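Local coordinates for transcriptional regulator (Thermus thermophilus, PDB 2H0A), which probably represses transcription as a CcpA-like regulator of the LacI type, its periplasmic-binding-protein-like core being the part expected to sense a small-molecule effector, at residues Thr11-Tyr14 with Arg15-Glu19; Leu245-Met248 with Arg249-Gly253. One frame throughout, in Å; residues are numbered along the deposited sequence.

Contact 1 (Thr11-Tyr14 with Arg15-Glu19); sequences TEFY and RRLVE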
# COMPACT_ATOMS: atom_id res chain seq x y z
N THR A 11 -5.07 5.19 -3.99
CA THR A 11 -4.31 4.93 -5.20
C THR A 11 -4.62 6.04 -6.19
O THR A 11 -5.51 6.85 -5.93
CB THR A 11 -4.71 3.59 -5.82
OG1 THR A 11 -6.14 3.53 -5.92
CG2 THR A 11 -4.22 2.44 -4.97
N GLU A 12 -3.91 6.10 -7.30
CA GLU A 12 -4.15 7.15 -8.29
C GLU A 12 -5.56 7.03 -8.87
O GLU A 12 -6.14 8.02 -9.33
CB GLU A 12 -3.11 7.06 -9.41
CG GLU A 12 -3.38 8.00 -10.57
CD GLU A 12 -3.15 9.47 -10.23
OE1 GLU A 12 -3.37 9.84 -9.06
OE2 GLU A 12 -2.77 10.24 -11.13
N PHE A 13 -6.12 5.82 -8.83
CA PHE A 13 -7.45 5.56 -9.36
C PHE A 13 -8.50 6.31 -8.56
O PHE A 13 -9.53 6.73 -9.10
CB PHE A 13 -7.74 4.06 -9.33
CG PHE A 13 -9.13 3.70 -9.80
CD1 PHE A 13 -9.44 3.70 -11.15
CD2 PHE A 13 -10.12 3.33 -8.89
CE1 PHE A 13 -10.72 3.35 -11.59
CE2 PHE A 13 -11.39 2.97 -9.32
CZ PHE A 13 -11.69 2.98 -10.67
N TYR A 14 -8.25 6.46 -7.27
CA TYR A 14 -9.20 7.16 -6.43
C TYR A 14 -8.95 8.65 -6.47
O TYR A 14 -9.87 9.43 -6.27
CB TYR A 14 -9.14 6.60 -5.01
CG TYR A 14 -9.56 5.15 -5.00
CD1 TYR A 14 -10.90 4.80 -5.17
CD2 TYR A 14 -8.61 4.13 -4.98
CE1 TYR A 14 -11.28 3.47 -5.34
CE2 TYR A 14 -8.97 2.80 -5.15
CZ TYR A 14 -10.31 2.48 -5.33
OH TYR A 14 -10.66 1.16 -5.55
N ARG A 15 -7.72 9.05 -6.75
CA ARG A 15 -7.46 10.48 -6.82
C ARG A 15 -8.24 11.00 -8.01
O ARG A 15 -8.98 11.98 -7.90
CB ARG A 15 -5.97 10.78 -7.02
CG ARG A 15 -5.67 12.27 -6.99
CD ARG A 15 -4.29 12.63 -7.53
NE ARG A 15 -4.18 12.44 -8.97
CZ ARG A 15 -4.90 13.11 -9.88
NH1 ARG A 15 -5.79 14.02 -9.49
NH2 ARG A 15 -4.74 12.86 -11.16
N ARG A 16 -8.09 10.33 -9.15
CA ARG A 16 -8.78 10.72 -10.38
C ARG A 16 -10.29 10.62 -10.25
O ARG A 16 -11.02 11.43 -10.82
CB ARG A 16 -8.34 9.83 -11.55
CG ARG A 16 -6.86 9.85 -11.83
CD ARG A 16 -6.51 8.76 -12.83
NE ARG A 16 -7.20 8.98 -14.10
CZ ARG A 16 -7.29 8.07 -15.07
NH1 ARG A 16 -6.74 6.88 -14.92
NH2 ARG A 16 -7.94 8.37 -16.18
N LEU A 17 -10.75 9.63 -9.50
CA LEU A 17 -12.18 9.40 -9.29
C LEU A 17 -12.81 10.57 -8.56
O LEU A 17 -13.87 11.06 -8.94
CB LEU A 17 -12.39 8.12 -8.48
CG LEU A 17 -13.73 7.41 -8.68
CD1 LEU A 17 -13.81 6.89 -10.11
CD2 LEU A 17 -13.86 6.26 -7.70
N VAL A 18 -12.13 11.03 -7.51
CA VAL A 18 -12.61 12.15 -6.70
C VAL A 18 -12.46 13.48 -7.41
O VAL A 18 -13.26 14.39 -7.22
CB VAL A 18 -11.86 12.21 -5.37
CG1 VAL A 18 -12.22 13.49 -4.64
CG2 VAL A 18 -12.21 11.00 -4.52
N GLU A 19 -11.42 13.61 -8.23
CA GLU A 19 -11.24 14.85 -8.97
C GLU A 19 -12.46 14.96 -9.86
O GLU A 19 -13.00 16.06 -10.06
CB GLU A 19 -9.98 14.79 -9.84
CG GLU A 19 -9.71 16.07 -10.62
CD GLU A 19 -8.42 16.01 -11.43
OE1 GLU A 19 -7.35 15.79 -10.82
OE2 GLU A 19 -8.47 16.19 -12.67
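Arg-15 takes hold of the carboxylate of Glu-12 side-on, with one nitrogen for each oxygen: NE donates to Glu-12 OE1 at 2.7 Å, and NH2 reaches Glu-12 OE2 at 3.3 Å. Guanidinium and carboxylate are turned 59° apart, and OE1 is met on its syn side while OE2 is approached from above the carboxylate plane. Both side chains leave the helix with CG anti to the backbone N and run alongside each other; the bend of Glu-12 at chi2 (71°) folds its carboxylate back toward Arg-15. Arg-15 NH1 bonds Glu-19 OE1 at 2.7 Å, with the oxygen close to the guanidinium plane, so one arginine joins acids three residues before and four residues after it.

Thr-11 is the N-cap of helix 12-25. Its carbonyl O accepts from Tyr-14 N (i to i+3) and from Arg-15 N, the first i to i+4 bond; the next, Arg-16 N to Glu-12 O at 3.0 Å, is nearly straight at 174°. Arg-16 crosses Glu-12 at about a right angle through its aliphatic part, CD against CG at 3.9 Å, and its guanidinium continues to Glu-234, Gln-231, Asp-216 and His-218. On the inner side, Leu-17 CD2 lies obliquely by two rings, 4.2 Å from Tyr-14 CD1 and 4.4 Å from Phe-13 CE2, while Tyr-14 OH bonds Ser-63.

With both carboxylates ionised, the trio would carry a net negative charge, and the shared arginine would ease repulsion between the acids; Glu-12, just after the N-cap, is probably also favoured by the helix dipole.

Contact 2 (Leu245-Met248 with Arg249-Gly253); sequences LERM and RGYQG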
# COMPACT_ATOMS: atom_id res chain seq x y z
N LEU A 245 -26.77 13.88 -7.64
CA LEU A 245 -27.45 15.17 -7.61
C LEU A 245 -28.89 15.01 -8.04
O LEU A 245 -29.81 15.47 -7.36
CB LEU A 245 -26.79 16.14 -8.58
CG LEU A 245 -25.58 16.96 -8.12
CD1 LEU A 245 -25.13 17.84 -9.27
CD2 LEU A 245 -25.96 17.81 -6.90
N GLU A 246 -29.07 14.36 -9.18
CA GLU A 246 -30.41 14.13 -9.71
C GLU A 246 -31.26 13.51 -8.62
O GLU A 246 -32.39 13.92 -8.38
CB GLU A 246 -30.34 13.22 -10.93
CG GLU A 246 -29.94 13.94 -12.21
CD GLU A 246 -29.33 13.01 -13.25
OE1 GLU A 246 -29.58 11.79 -13.20
OE2 GLU A 246 -28.61 13.51 -14.14
N ARG A 247 -30.68 12.53 -7.93
CA ARG A 247 -31.39 11.85 -6.87
C ARG A 247 -31.57 12.76 -5.64
O ARG A 247 -32.64 12.79 -5.03
CB ARG A 247 -30.64 10.58 -6.49
CG ARG A 247 -31.53 9.36 -6.41
CD ARG A 247 -31.53 8.54 -7.69
NE ARG A 247 -32.81 7.85 -7.86
CZ ARG A 247 -32.98 6.71 -8.51
NH1 ARG A 247 -31.96 6.08 -9.07
NH2 ARG A 247 -34.19 6.19 -8.61
N MET A 248 -30.52 13.50 -5.28
CA MET A 248 -30.61 14.39 -4.13
C MET A 248 -31.59 15.51 -4.41
O MET A 248 -32.14 16.11 -3.49
CB MET A 248 -29.23 14.98 -3.78
CG MET A 248 -28.23 13.97 -3.20
SD MET A 248 -26.77 14.72 -2.43
CE MET A 248 -26.10 15.70 -3.76
N ARG A 249 -31.82 15.78 -5.69
CA ARG A 249 -32.74 16.84 -6.10
C ARG A 249 -34.15 16.34 -6.39
O ARG A 249 -34.88 16.94 -7.17
CB ARG A 249 -32.18 17.59 -7.31
CG ARG A 249 -31.06 18.54 -6.95
CD ARG A 249 -30.26 18.98 -8.17
NE ARG A 249 -29.48 20.17 -7.89
CZ ARG A 249 -28.61 20.71 -8.75
NH1 ARG A 249 -28.42 20.14 -9.93
NH2 ARG A 249 -27.96 21.81 -8.43
N GLY A 250 -34.51 15.21 -5.78
CA GLY A 250 -35.85 14.68 -5.95
C GLY A 250 -36.15 13.66 -7.03
O GLY A 250 -37.30 13.21 -7.11
N TYR A 251 -35.17 13.27 -7.84
CA TYR A 251 -35.45 12.29 -8.89
C TYR A 251 -35.87 10.92 -8.35
O TYR A 251 -35.21 10.34 -7.50
CB TYR A 251 -34.23 12.09 -9.81
CG TYR A 251 -34.48 10.98 -10.80
CD1 TYR A 251 -35.40 11.13 -11.83
CD2 TYR A 251 -33.89 9.73 -10.62
CE1 TYR A 251 -35.74 10.06 -12.65
CE2 TYR A 251 -34.22 8.65 -11.44
CZ TYR A 251 -35.15 8.83 -12.45
OH TYR A 251 -35.53 7.76 -13.23
N GLN A 252 -36.98 10.42 -8.87
CA GLN A 252 -37.50 9.12 -8.45
C GLN A 252 -37.60 8.19 -9.64
O GLN A 252 -37.96 8.60 -10.74
CB GLN A 252 -38.87 9.28 -7.80
CG GLN A 252 -38.87 10.19 -6.58
CD GLN A 252 -40.26 10.40 -6.00
OE1 GLN A 252 -40.43 11.10 -5.00
NE2 GLN A 252 -41.26 9.79 -6.63
N GLY A 253 -37.29 6.92 -9.41
CA GLY A 253 -37.34 5.93 -10.46
C GLY A 253 -36.51 4.75 -10.01
O GLY A 253 -35.84 4.83 -8.99
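Tyr-251 N bonds back to Glu-246 O at 2.9 Å and Gly-250 N to Arg-247 O at 3.1 Å, the paired backbone bonds of a Schellman motif that ends helix 233-248. Gly-250 is its C-prime residue, at a positive phi (93°) that glycine takes readily. Just before it, Arg-249 N reaches Leu-245 O at 2.6 Å, the last bond of the regular i to i+4 pattern.

Among the side chains, the rim of the Tyr-251 ring comes over a face of the Arg-247 guanidinium: Tyr-251 CE2 sits 3.7 Å above the centre of that group, with the two planes 57° apart. A bend at chi2 (96°) carries the arginine chain to the ring, and NE makes a weak bond to Tyr-251 O at 3.5 Å. Leu-245 and the extended Arg-249 run alongside each other, CD1 4.1 Å from NH1 and over a face of the guanidinium.

The charged ends lead outward: Arg-247 pairs with Asp-92 at strand 92-96, Glu-246 with Arg-256 just before strand 257-265, and Arg-249 bonds Gln-28 in the loop between helix 12-25 and strand 31-34, where Tyr-30 also touches Leu-245 and Met-248.

Overall arrangement
From the N terminus, strand 2-6 leads through a short loop into helix 12-25, whose first turns form contact 1 within the beta-alpha-beta unit completed by strand 31-34. Contact 2 comes later, where helix 233-248 ends and the chain turns toward strand 257-265. Each contact closes a local turn, one at a helix start, one at a helix end; they lie in series, neither nested nor crossed. The centres of contacts 1 and 2 are about 25 Å apart, and their nearest atoms about 12 Å. Helix 233-248 connects them: near its start Val-233 and Glu-234 meet side chains of 11-19, and its last turn and the loop after it form contact 2, which touches the loop following helix 12-25.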